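Local structure of methyl-accepting chemotaxis protein, putative (Geobacter sulfurreducens, 3OOV) at residues Ile15-Asp18 / Glu19-Leu23; Glu26-His29 / Asp30-Tyr34; Leu40-Asp43 / Thr44-Ser48. The protein probably takes part in chemotaxis signalling, with a GAF domain that may sense a signal. All blocks are in the same frame, centred on the assembly; numbering follows the deposited sequence.

Contact 1 of 3, residues Ile15-Asp18 / Glu19-Leu23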
ATOM      1  N   ILE A  15      14.626  -1.237 -27.017  1.00 25.62           N
ATOM      2  CA  ILE A  15      13.361  -1.773 -27.499  1.00 26.99           C
ATOM      3  C   ILE A  15      13.265  -3.291 -27.095  1.00 27.95           C
ATOM      4  O   ILE A  15      12.556  -4.075 -27.718  1.00 27.84           O
ATOM      5  CB  ILE A  15      13.113  -1.474 -29.065  1.00 27.39           C
ATOM      6  CG1 ILE A  15      14.234  -2.044 -29.933  1.00 26.79           C
ATOM      7  CG2 ILE A  15      12.910   0.053 -29.333  1.00 24.67           C
ATOM      8  CD1 ILE A  15      13.787  -2.344 -31.378  1.00 30.10           C
ATOM      9  N   ASP A  16      13.995  -3.661 -26.026  1.00 28.21           N
ATOM     10  CA  ASP A  16      13.985  -5.012 -25.437  1.00 28.52           C
ATOM     11  C   ASP A  16      13.513  -4.856 -23.950  1.00 26.94           C
ATOM     12  O   ASP A  16      14.291  -4.392 -23.067  1.00 26.82           O
ATOM     13  CB  ASP A  16      15.401  -5.603 -25.528  1.00 29.71           C
ATOM     14  CG  ASP A  16      15.558  -6.935 -24.807  1.00 34.41           C
ATOM     15  OD1 ASP A  16      16.399  -7.756 -25.265  1.00 41.06           O
ATOM     16  OD2 ASP A  16      14.900  -7.163 -23.776  1.00 37.09           O
ATOM     17  N   VAL A  17      12.254  -5.224 -23.696  1.00 24.71           N
ATOM     18  CA  VAL A  17      11.631  -5.183 -22.351  1.00 21.55           C
ATOM     19  C   VAL A  17      12.585  -5.651 -21.213  1.00 21.44           C
ATOM     20  O   VAL A  17      12.824  -4.911 -20.268  1.00 21.07           O
ATOM     21  CB  VAL A  17      10.244  -5.933 -22.314  1.00 22.12           C
ATOM     22  CG1 VAL A  17       9.751  -6.218 -20.792  1.00 16.11           C
ATOM     23  CG2 VAL A  17       9.198  -5.184 -23.133  1.00 17.13           C
ATOM     24  N   ASP A  18      13.185  -6.809 -21.362  1.00 20.58           N
ATOM     25  CA  ASP A  18      14.026  -7.370 -20.322  1.00 22.51           C
ATOM     26  C   ASP A  18      15.246  -6.517 -20.089  1.00 23.99           C
ATOM     27  O   ASP A  18      15.716  -6.358 -18.930  1.00 23.98           O
ATOM     28  CB  ASP A  18      14.448  -8.771 -20.706  1.00 22.28           C
ATOM     29  CG  ASP A  18      13.327  -9.767 -20.561  1.00 26.72           C
ATOM     30  OD1 ASP A  18      12.206  -9.392 -20.109  1.00 24.62           O
ATOM     31  OD2 ASP A  18      13.582 -10.947 -20.885  1.00 28.64           O
ATOM     32  N   GLU A  19      15.789  -5.966 -21.187  1.00 24.44           N
ATOM     33  CA  GLU A  19      16.912  -5.051 -21.050  1.00 25.47           C
ATOM     34  C   GLU A  19      16.517  -3.800 -20.243  1.00 24.00           C
ATOM     35  O   GLU A  19      17.289  -3.306 -19.426  1.00 23.76           O
ATOM     36  CB  GLU A  19      17.439  -4.685 -22.437  1.00 26.47           C
ATOM     37  CG  GLU A  19      18.659  -3.824 -22.499  1.00 29.95           C
ATOM     38  CD  GLU A  19      19.108  -3.627 -23.957  1.00 37.01           C
ATOM     39  OE1 GLU A  19      20.182  -4.189 -24.298  1.00 41.55           O
ATOM     40  OE2 GLU A  19      18.366  -2.971 -24.753  1.00 35.29           O
ATOM     41  N   VAL A  20      15.310  -3.302 -20.474  1.00 22.68           N
ATOM     42  CA  VAL A  20      14.831  -2.134 -19.786  1.00 22.49           C
ATOM     43  C   VAL A  20      14.662  -2.455 -18.291  1.00 22.56           C
ATOM     44  O   VAL A  20      14.882  -1.600 -17.441  1.00 23.82           O
ATOM     45  CB  VAL A  20      13.491  -1.718 -20.329  1.00 21.67           C
ATOM     46  CG1 VAL A  20      12.719  -0.795 -19.354  1.00 21.24           C
ATOM     47  CG2 VAL A  20      13.665  -1.041 -21.728  1.00 25.26           C
ATOM     48  N   LEU A  21      14.237  -3.678 -18.001  1.00 21.55           N
ATOM     49  CA  LEU A  21      14.050  -4.137 -16.644  1.00 21.92           C
ATOM     50  C   LEU A  21      15.440  -4.275 -15.989  1.00 22.14           C
ATOM     51  O   LEU A  21      15.641  -3.748 -14.902  1.00 20.51           O
ATOM     52  CB  LEU A  21      13.285  -5.456 -16.643  1.00 20.67           C
ATOM     53  CG  LEU A  21      11.850  -5.214 -17.149  1.00 20.89           C
ATOM     54  CD1 LEU A  21      11.083  -6.518 -17.206  1.00 11.38           C
ATOM     55  CD2 LEU A  21      11.054  -4.195 -16.286  1.00 16.43           C
ATOM     56  N   ARG A  22      16.391  -4.878 -16.699  1.00 22.05           N
ATOM     57  CA  ARG A  22      17.724  -4.978 -16.157  1.00 25.51           C
ATOM     58  C   ARG A  22      18.333  -3.598 -15.802  1.00 25.75           C
ATOM     59  O   ARG A  22      18.852  -3.404 -14.692  1.00 26.01           O
ATOM     60  CB  ARG A  22      18.637  -5.865 -17.019  1.00 24.76           C
ATOM     61  CG  ARG A  22      18.298  -7.360 -16.932  1.00 26.20           C
ATOM     62  CD  ARG A  22      19.349  -8.252 -17.628  1.00 31.94           C
ATOM     63  NE  ARG A  22      19.600  -7.799 -18.996  1.00 35.70           N
ATOM     64  CZ  ARG A  22      19.022  -8.287 -20.106  1.00 39.38           C
ATOM     65  NH1 ARG A  22      18.152  -9.299 -20.067  1.00 37.31           N
ATOM     66  NH2 ARG A  22      19.329  -7.749 -21.280  1.00 40.83           N
ATOM     67  N   LEU A  23      18.162  -2.632 -16.685  1.00 26.31           N
ATOM     68  CA  LEU A  23      18.638  -1.257 -16.477  1.00 26.00           C
ATOM     69  C   LEU A  23      17.924  -0.533 -15.363  1.00 25.62           C
ATOM     70  O   LEU A  23      18.551   0.259 -14.614  1.00 25.74           O
ATOM     71  CB  LEU A  23      18.437  -0.428 -17.735  1.00 25.84           C
ATOM     72  CG  LEU A  23      19.353  -0.649 -18.931  1.00 28.59           C
ATOM     73  CD1 LEU A  23      18.659  -0.082 -20.225  1.00 27.00           C
ATOM     74  CD2 LEU A  23      20.774   0.035 -18.686  1.00 25.98           C
TER
HETATM   75  O   HOH W   1      17.166  -2.675 -27.730  1.00 36.00           O
HETATM   76  O   HOH W   2      17.126  -9.319 -23.171  1.00 42.18           O
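Val-17 and Leu-21 lie one turn apart at the start of helix 17-31, where Val-20 N to Asp-16 O, Leu-21 N to Val-17 O and Arg-22 N to Asp-18 O form the i+4 bonds. Asp-16 stands at the N-cap. Its CG lies anti to the backbone N (chi1 173°), which carries the carboxylate over the helix start, and OD2 accepts from Glu-19 N at 3.0 Å in a fairly straight bond of 163°. The N-H reaches this oxygen from above the carboxylate plane. Aspartate suits the place because its short side chain can fold back onto an amide of the first turn. Asp-16 OD1 is bound to a water at 2.7 Å, which in turn accepts from Arg-22 NH1, so the two opposite charges meet through solvent. The arginine bends at chi3 (-52°), bringing its guanidinium back along the helix with Asp-18 O over one face. Glu-19 runs extended across the Asp-16 side chain at about a right angle; its OE2 is bonded to Ser-14 and accepts from a water that in turn accepts from Ile-15 N. On the apolar side Val-17 CG1 lies 3.8 Å from Leu-21 CD1, the two side chains pointing the same way. Buried Leu-21 continues onto Val-52 and Ile-39 of the sheet, and buried Val-20 meets Ala-159 of helix 143-167, apolar residues suited to these interfaces. Three acidic side chains at this N-terminal end should interact favourably with the helix dipole, which would probably help keep Asp-16 ionised.

Contact 2 of 3, residues Glu26-His29 / Asp30-Tyr34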
ATOM      1  N   GLU A  26      19.619  -2.174 -12.366  1.00 24.65           N
ATOM      2  CA  GLU A  26      20.920  -1.475 -12.321  1.00 26.01           C
ATOM      3  C   GLU A  26      20.866  -0.131 -11.691  1.00 25.08           C
ATOM      4  O   GLU A  26      21.592   0.109 -10.727  1.00 26.37           O
ATOM      5  CB  GLU A  26      21.657  -1.455 -13.675  1.00 26.08           C
ATOM      6  CG  GLU A  26      22.199  -2.892 -13.986  1.00 34.06           C
ATOM      7  CD  GLU A  26      22.847  -3.106 -15.411  1.00 43.53           C
ATOM      8  OE1 GLU A  26      22.974  -4.306 -15.823  1.00 44.75           O
ATOM      9  OE2 GLU A  26      23.252  -2.113 -16.079  1.00 44.16           O
ATOM     10  N   GLY A  27      19.958   0.719 -12.145  1.00 24.66           N
ATOM     11  CA  GLY A  27      19.898   2.090 -11.652  1.00 23.46           C
ATOM     12  C   GLY A  27      19.573   2.142 -10.174  1.00 24.10           C
ATOM     13  O   GLY A  27      20.218   2.912  -9.403  1.00 24.33           O
ATOM     14  N   LEU A  28      18.589   1.337  -9.758  1.00 21.49           N
ATOM     15  CA  LEU A  28      18.147   1.341  -8.368  1.00 21.69           C
ATOM     16  C   LEU A  28      19.284   0.892  -7.485  1.00 22.07           C
ATOM     17  O   LEU A  28      19.414   1.424  -6.394  1.00 22.44           O
ATOM     18  CB  LEU A  28      16.945   0.423  -8.071  1.00 20.55           C
ATOM     19  CG  LEU A  28      15.528   0.970  -8.280  1.00 24.07           C
ATOM     20  CD1 LEU A  28      14.351  -0.147  -8.195  1.00 20.81           C
ATOM     21  CD2 LEU A  28      15.253   2.149  -7.288  1.00 21.81           C
ATOM     22  N   HIS A  29      20.043  -0.103  -7.954  1.00 21.50           N
ATOM     23  CA  HIS A  29      21.083  -0.760  -7.174  1.00 22.86           C
ATOM     24  C   HIS A  29      22.368   0.087  -7.205  1.00 23.63           C
ATOM     25  O   HIS A  29      22.772   0.610  -6.159  1.00 22.95           O
ATOM     26  CB  HIS A  29      21.381  -2.185  -7.706  1.00 21.58           C
ATOM     27  CG  HIS A  29      22.549  -2.856  -7.047  1.00 23.36           C
ATOM     28  ND1 HIS A  29      22.499  -3.359  -5.761  1.00 27.61           N
ATOM     29  CD2 HIS A  29      23.792  -3.138  -7.500  1.00 27.31           C
ATOM     30  CE1 HIS A  29      23.662  -3.912  -5.451  1.00 26.03           C
ATOM     31  NE2 HIS A  29      24.467  -3.794  -6.489  1.00 24.69           N
ATOM     32  N   ASP A  30      22.963   0.209  -8.401  1.00 23.69           N
ATOM     33  CA  ASP A  30      24.232   0.917  -8.638  1.00 25.49           C
ATOM     34  C   ASP A  30      24.193   2.392  -8.325  1.00 25.27           C
ATOM     35  O   ASP A  30      25.152   2.921  -7.818  1.00 26.41           O
ATOM     36  CB  ASP A  30      24.666   0.780 -10.099  1.00 25.97           C
ATOM     37  CG  ASP A  30      25.157  -0.580 -10.423  1.00 30.26           C
ATOM     38  OD1 ASP A  30      25.592  -1.295  -9.498  1.00 37.74           O
ATOM     39  OD2 ASP A  30      25.126  -0.946 -11.612  1.00 34.99           O
ATOM     40  N   VAL A  31      23.104   3.067  -8.651  1.00 25.75           N
ATOM     41  CA  VAL A  31      23.044   4.509  -8.486  1.00 25.49           C
ATOM     42  C   VAL A  31      22.437   4.865  -7.164  1.00 26.01           C
ATOM     43  O   VAL A  31      22.967   5.691  -6.440  1.00 28.22           O
ATOM     44  CB  VAL A  31      22.254   5.191  -9.625  1.00 25.44           C
ATOM     45  CG1 VAL A  31      22.128   6.686  -9.350  1.00 26.33           C
ATOM     46  CG2 VAL A  31      22.950   4.943 -10.972  1.00 26.30           C
ATOM     47  N   LEU A  32      21.342   4.221  -6.795  1.00 25.77           N
ATOM     48  CA  LEU A  32      20.621   4.619  -5.573  1.00 24.54           C
ATOM     49  C   LEU A  32      20.994   3.739  -4.384  1.00 23.01           C
ATOM     50  O   LEU A  32      20.510   3.939  -3.274  1.00 24.42           O
ATOM     51  CB  LEU A  32      19.136   4.544  -5.797  1.00 23.22           C
ATOM     52  CG  LEU A  32      18.355   5.754  -6.322  1.00 29.36           C
ATOM     53  CD1 LEU A  32      19.155   7.019  -6.645  1.00 31.13           C
ATOM     54  CD2 LEU A  32      17.506   5.383  -7.504  1.00 31.98           C
ATOM     55  N   GLY A  33      21.810   2.743  -4.589  1.00 21.12           N
ATOM     56  CA  GLY A  33      22.273   2.012  -3.394  1.00 20.89           C
ATOM     57  C   GLY A  33      21.301   1.004  -2.768  1.00 20.96           C
ATOM     58  O   GLY A  33      21.633   0.433  -1.703  1.00 21.73           O
ATOM     59  N   TYR A  34      20.147   0.702  -3.402  1.00 17.89           N
ATOM     60  CA  TYR A  34      19.326  -0.472  -2.882  1.00 15.59           C
ATOM     61  C   TYR A  34      20.089  -1.728  -3.116  1.00 15.10           C
ATOM     62  O   TYR A  34      20.601  -1.960  -4.218  1.00 15.72           O
ATOM     63  CB  TYR A  34      17.932  -0.585  -3.528  1.00 14.21           C
ATOM     64  CG  TYR A  34      17.147   0.619  -3.129  1.00 14.97           C
ATOM     65  CD1 TYR A  34      16.662   0.712  -1.834  1.00 14.91           C
ATOM     66  CD2 TYR A  34      17.050   1.733  -3.967  1.00 14.26           C
ATOM     67  CE1 TYR A  34      16.010   1.820  -1.397  1.00 15.62           C
ATOM     68  CE2 TYR A  34      16.388   2.874  -3.545  1.00 17.11           C
ATOM     69  CZ  TYR A  34      15.832   2.887  -2.239  1.00 19.24           C
ATOM     70  OH  TYR A  34      15.163   3.990  -1.721  1.00 18.27           O
TER
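Leu-28 and Tyr-34 form the packed side of this helix ending: Leu-28 CD2 lies 3.8 Å from Tyr-34 CD2 and is nearly as close to Leu-32 CD2. The Leu-28 carbonyl oxygen sits at the edge of the tyrosine ring and accepts from Tyr-34 N at 3.2 Å, drawing the departing chain back against the last turns. Phe-130 and Phe-152 also touch Leu-28, and Tyr-34 OH bonds Asp-145, so a large aromatic with a polar tip fits a site that is buried yet ends at a carboxylate. The opposite character appears around Asp-30 and Val-31, the open side; Leu-32, though exposed overall, still rests on Leu-28 and Phe-152. Gly-27 O takes two amides, Val-31 N at 3.0 Å from above its carbonyl plane and Leu-32 N at 3.1 Å, as the helix widens before it stops. Gly-33 then turns the chain with positive phi (78°), where a CB would crowd the carbonyl oxygen of the residue before it, which is why glycine suits the place; its N gives a weak bond to His-29 O. His-29 closes the turn from the side: with CG anti to the backbone N (chi1 173°), its ring swings toward the outgoing chain and ND1 donates to Tyr-34 O at 2.8 Å. This donor lies in the carbonyl plane, although the oxygen is tilted 24° from the ring plane. His-29 CA adds a C-H...O contact to the same oxygen. Because ND1 acts as donor, it carries a proton here, and histidine thereby supplies a side-chain donor to a backbone carbonyl just beyond the helix end.

Contact 3 of 3, residues Leu40-Asp43 / Thr44-Ser48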
ATOM      1  N   LEU A  40      10.250  -9.397 -11.572  1.00 12.73           N
ATOM      2  CA  LEU A  40       9.581 -10.594 -12.078  1.00 13.35           C
ATOM      3  C   LEU A  40       8.415 -10.150 -12.932  1.00 14.11           C
ATOM      4  O   LEU A  40       7.709  -9.187 -12.552  1.00 15.51           O
ATOM      5  CB  LEU A  40       9.081 -11.463 -10.945  1.00 11.64           C
ATOM      6  CG  LEU A  40      10.246 -11.897  -9.989  1.00 16.12           C
ATOM      7  CD1 LEU A  40      10.270 -10.991  -8.757  1.00 15.60           C
ATOM      8  CD2 LEU A  40      10.178 -13.363  -9.529  1.00 17.27           C
HETATM    9  N   MSE A  41       8.239 -10.818 -14.081  1.00 13.66           N
HETATM   10  CA  MSE A  41       7.196 -10.483 -15.085  1.00 13.69           C
HETATM   11  C   MSE A  41       6.216 -11.644 -15.265  1.00 13.01           C
HETATM   12  O   MSE A  41       6.640 -12.822 -15.348  1.00 12.06           O
HETATM   13  CB  MSE A  41       7.871 -10.126 -16.409  1.00 13.77           C
HETATM   14  CG  MSE A  41       8.726  -8.852 -16.241  1.00 16.18           C
HETATM   15 SE   MSE A  41       7.580  -7.208 -15.994  1.00 23.68          SE
HETATM   16  CE  MSE A  41       6.779  -7.276 -17.714  1.00 18.56           C
ATOM     17  N   ALA A  42       4.918 -11.346 -15.204  1.00 12.16           N
ATOM     18  CA  ALA A  42       3.898 -12.403 -15.415  1.00 13.10           C
ATOM     19  C   ALA A  42       3.992 -12.989 -16.825  1.00 13.33           C
ATOM     20  O   ALA A  42       4.313 -12.252 -17.808  1.00 12.75           O
ATOM     21  CB  ALA A  42       2.510 -11.806 -15.228  1.00 14.12           C
ATOM     22  N   ASP A  43       3.748 -14.277 -16.968  1.00 14.87           N
ATOM     23  CA  ASP A  43       3.622 -14.822 -18.350  1.00 15.66           C
ATOM     24  C   ASP A  43       2.291 -14.312 -18.953  1.00 17.70           C
ATOM     25  O   ASP A  43       1.540 -13.531 -18.287  1.00 16.64           O
ATOM     26  CB  ASP A  43       3.687 -16.337 -18.402  1.00 15.32           C
ATOM     27  CG  ASP A  43       2.615 -17.039 -17.510  1.00 16.34           C
ATOM     28  OD1 ASP A  43       1.828 -16.403 -16.783  1.00 14.92           O
ATOM     29  OD2 ASP A  43       2.615 -18.275 -17.474  1.00 18.33           O
ATOM     30  N   THR A  44       2.022 -14.732 -20.200  1.00 17.58           N
ATOM     31  CA  THR A  44       0.874 -14.237 -20.920  1.00 18.41           C
ATOM     32  C   THR A  44      -0.449 -14.680 -20.285  1.00 17.93           C
ATOM     33  O   THR A  44      -1.390 -13.931 -20.287  1.00 20.90           O
ATOM     34  CB  THR A  44       0.928 -14.466 -22.484  1.00 17.64           C
ATOM     35  OG1 THR A  44       0.002 -13.564 -23.084  1.00 18.00           O
ATOM     36  CG2 THR A  44       0.548 -15.866 -22.870  1.00 17.41           C
ATOM     37  N   ALA A  45      -0.471 -15.831 -19.664  1.00 18.25           N
ATOM     38  CA  ALA A  45      -1.647 -16.307 -18.965  1.00 19.65           C
ATOM     39  C   ALA A  45      -1.761 -15.669 -17.585  1.00 19.73           C
ATOM     40  O   ALA A  45      -2.794 -15.824 -16.938  1.00 19.41           O
ATOM     41  CB  ALA A  45      -1.576 -17.847 -18.800  1.00 18.34           C
ATOM     42  N   ARG A  46      -0.694 -15.008 -17.120  1.00 18.93           N
ATOM     43  CA  ARG A  46      -0.708 -14.370 -15.799  1.00 19.77           C
ATOM     44  C   ARG A  46      -0.957 -15.347 -14.665  1.00 18.92           C
ATOM     45  O   ARG A  46      -1.571 -15.011 -13.672  1.00 20.05           O
ATOM     46  CB  ARG A  46      -1.685 -13.130 -15.756  1.00 18.99           C
ATOM     47  CG  ARG A  46      -1.277 -12.114 -16.909  1.00 21.69           C
ATOM     48  CD  ARG A  46      -1.872 -10.712 -16.823  1.00 29.97           C
ATOM     49  NE  ARG A  46      -1.473  -9.886 -17.987  1.00 31.79           N
ATOM     50  CZ  ARG A  46      -2.073  -8.753 -18.379  1.00 33.62           C
ATOM     51  NH1 ARG A  46      -3.133  -8.245 -17.724  1.00 32.15           N
ATOM     52  NH2 ARG A  46      -1.621  -8.129 -19.458  1.00 34.51           N
ATOM     53  N   THR A  47      -0.486 -16.559 -14.814  1.00 19.73           N
ATOM     54  CA  THR A  47      -0.505 -17.510 -13.715  1.00 20.34           C
ATOM     55  C   THR A  47       0.876 -17.922 -13.281  1.00 19.86           C
ATOM     56  O   THR A  47       1.017 -18.782 -12.417  1.00 19.52           O
ATOM     57  CB  THR A  47      -1.231 -18.800 -14.118  1.00 21.88           C
ATOM     58  OG1 THR A  47      -0.658 -19.268 -15.322  1.00 21.62           O
ATOM     59  CG2 THR A  47      -2.782 -18.541 -14.295  1.00 24.87           C
ATOM     60  N   SER A  48       1.910 -17.378 -13.923  1.00 18.65           N
ATOM     61  CA  SER A  48       3.272 -17.501 -13.378  1.00 17.77           C
ATOM     62  C   SER A  48       4.031 -16.203 -13.534  1.00 16.14           C
ATOM     63  O   SER A  48       3.748 -15.408 -14.437  1.00 14.98           O
ATOM     64  CB  SER A  48       4.071 -18.577 -14.161  1.00 18.33           C
ATOM     65  OG  SER A  48       3.481 -19.854 -13.951  1.00 25.16           O
TER
HETATM   66  O   HOH W   3       1.604 -19.885 -15.959  1.00 23.51           O
HETATM   67  O   HOH W   4       1.595 -18.462 -20.157  1.00 26.29           O
HETATM   68  O   HOH W   5       1.122 -10.617 -18.864  1.00 31.25           O
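A type I beta turn from Asp-43 to Arg-46 begins the hairpin connection between antiparallel strands 36-42 and 48-55, and Asp-43 organises it with both backbone and side chain. Asp-43 N donates to Ser-48 O at 2.8 Å, joining the two ends of the loop, while Arg-46 N bonds Asp-43 O, closing the turn. The same serine oxygen receives a C-H...O contact from Ala-42 CA. With CG set between the backbone N and the carbonyl carbon (chi1 57°), the carboxylate folds into the loop. Its OD1 accepts from Ser-48 N at 3.0 Å along a nearly straight path of 160°, approached from above the carboxylate plane, and more weakly from Thr-47 N. Aspartate suits this place: it is short enough to fill the bend and has an acceptor that can gather the amides of the returning chain. Asp-43 OD2 lies 3.6 Å from Ser-48 CB; a water modelled between this oxygen and the hydroxyls of Thr-47 and Ser-48 is doubtful in detail, because two of its distances are too short. Arg-46 has positive phi (60°), and its chain runs extended, with Arg-46 CG 4.2 Å from Ala-42 CB; a water links Arg-46 NE with Asp-43 O. Ala-42, with only a methyl, presents a small surface to that chain. On one flank, Ala-42 pairs by backbone bonds with Ile-127 of strand 125-133, and Arg-46 packs on Ile-127 with a long, weak ion pair to Glu-125. On the other, Met-41 pairs with Ser-50 of strand 48-55, and Ser-48 touches Val-66 of strand 66-68.

From the N terminus, contact 1 starts helix 17-31 and contact 2 ends it, their centres about 15 Å apart; the chain then enters strand 36-42, and contact 3 closes the loop that turns it into strand 48-55. The three follow in series, none nesting within or crossing another. Contact 1 touches contact 3 through Leu-21 CD1 and Met-41 CG, 3.5 Å apart, so the helix start rests on the sheet near that hairpin. Contacts 2 and 3 lie on opposite sides of the chain's centre, about 25 Å between centres. Contacts 1 and 2 both pack against helix 143-167, joining the two helices to the antiparallel sheet of the GAF fold.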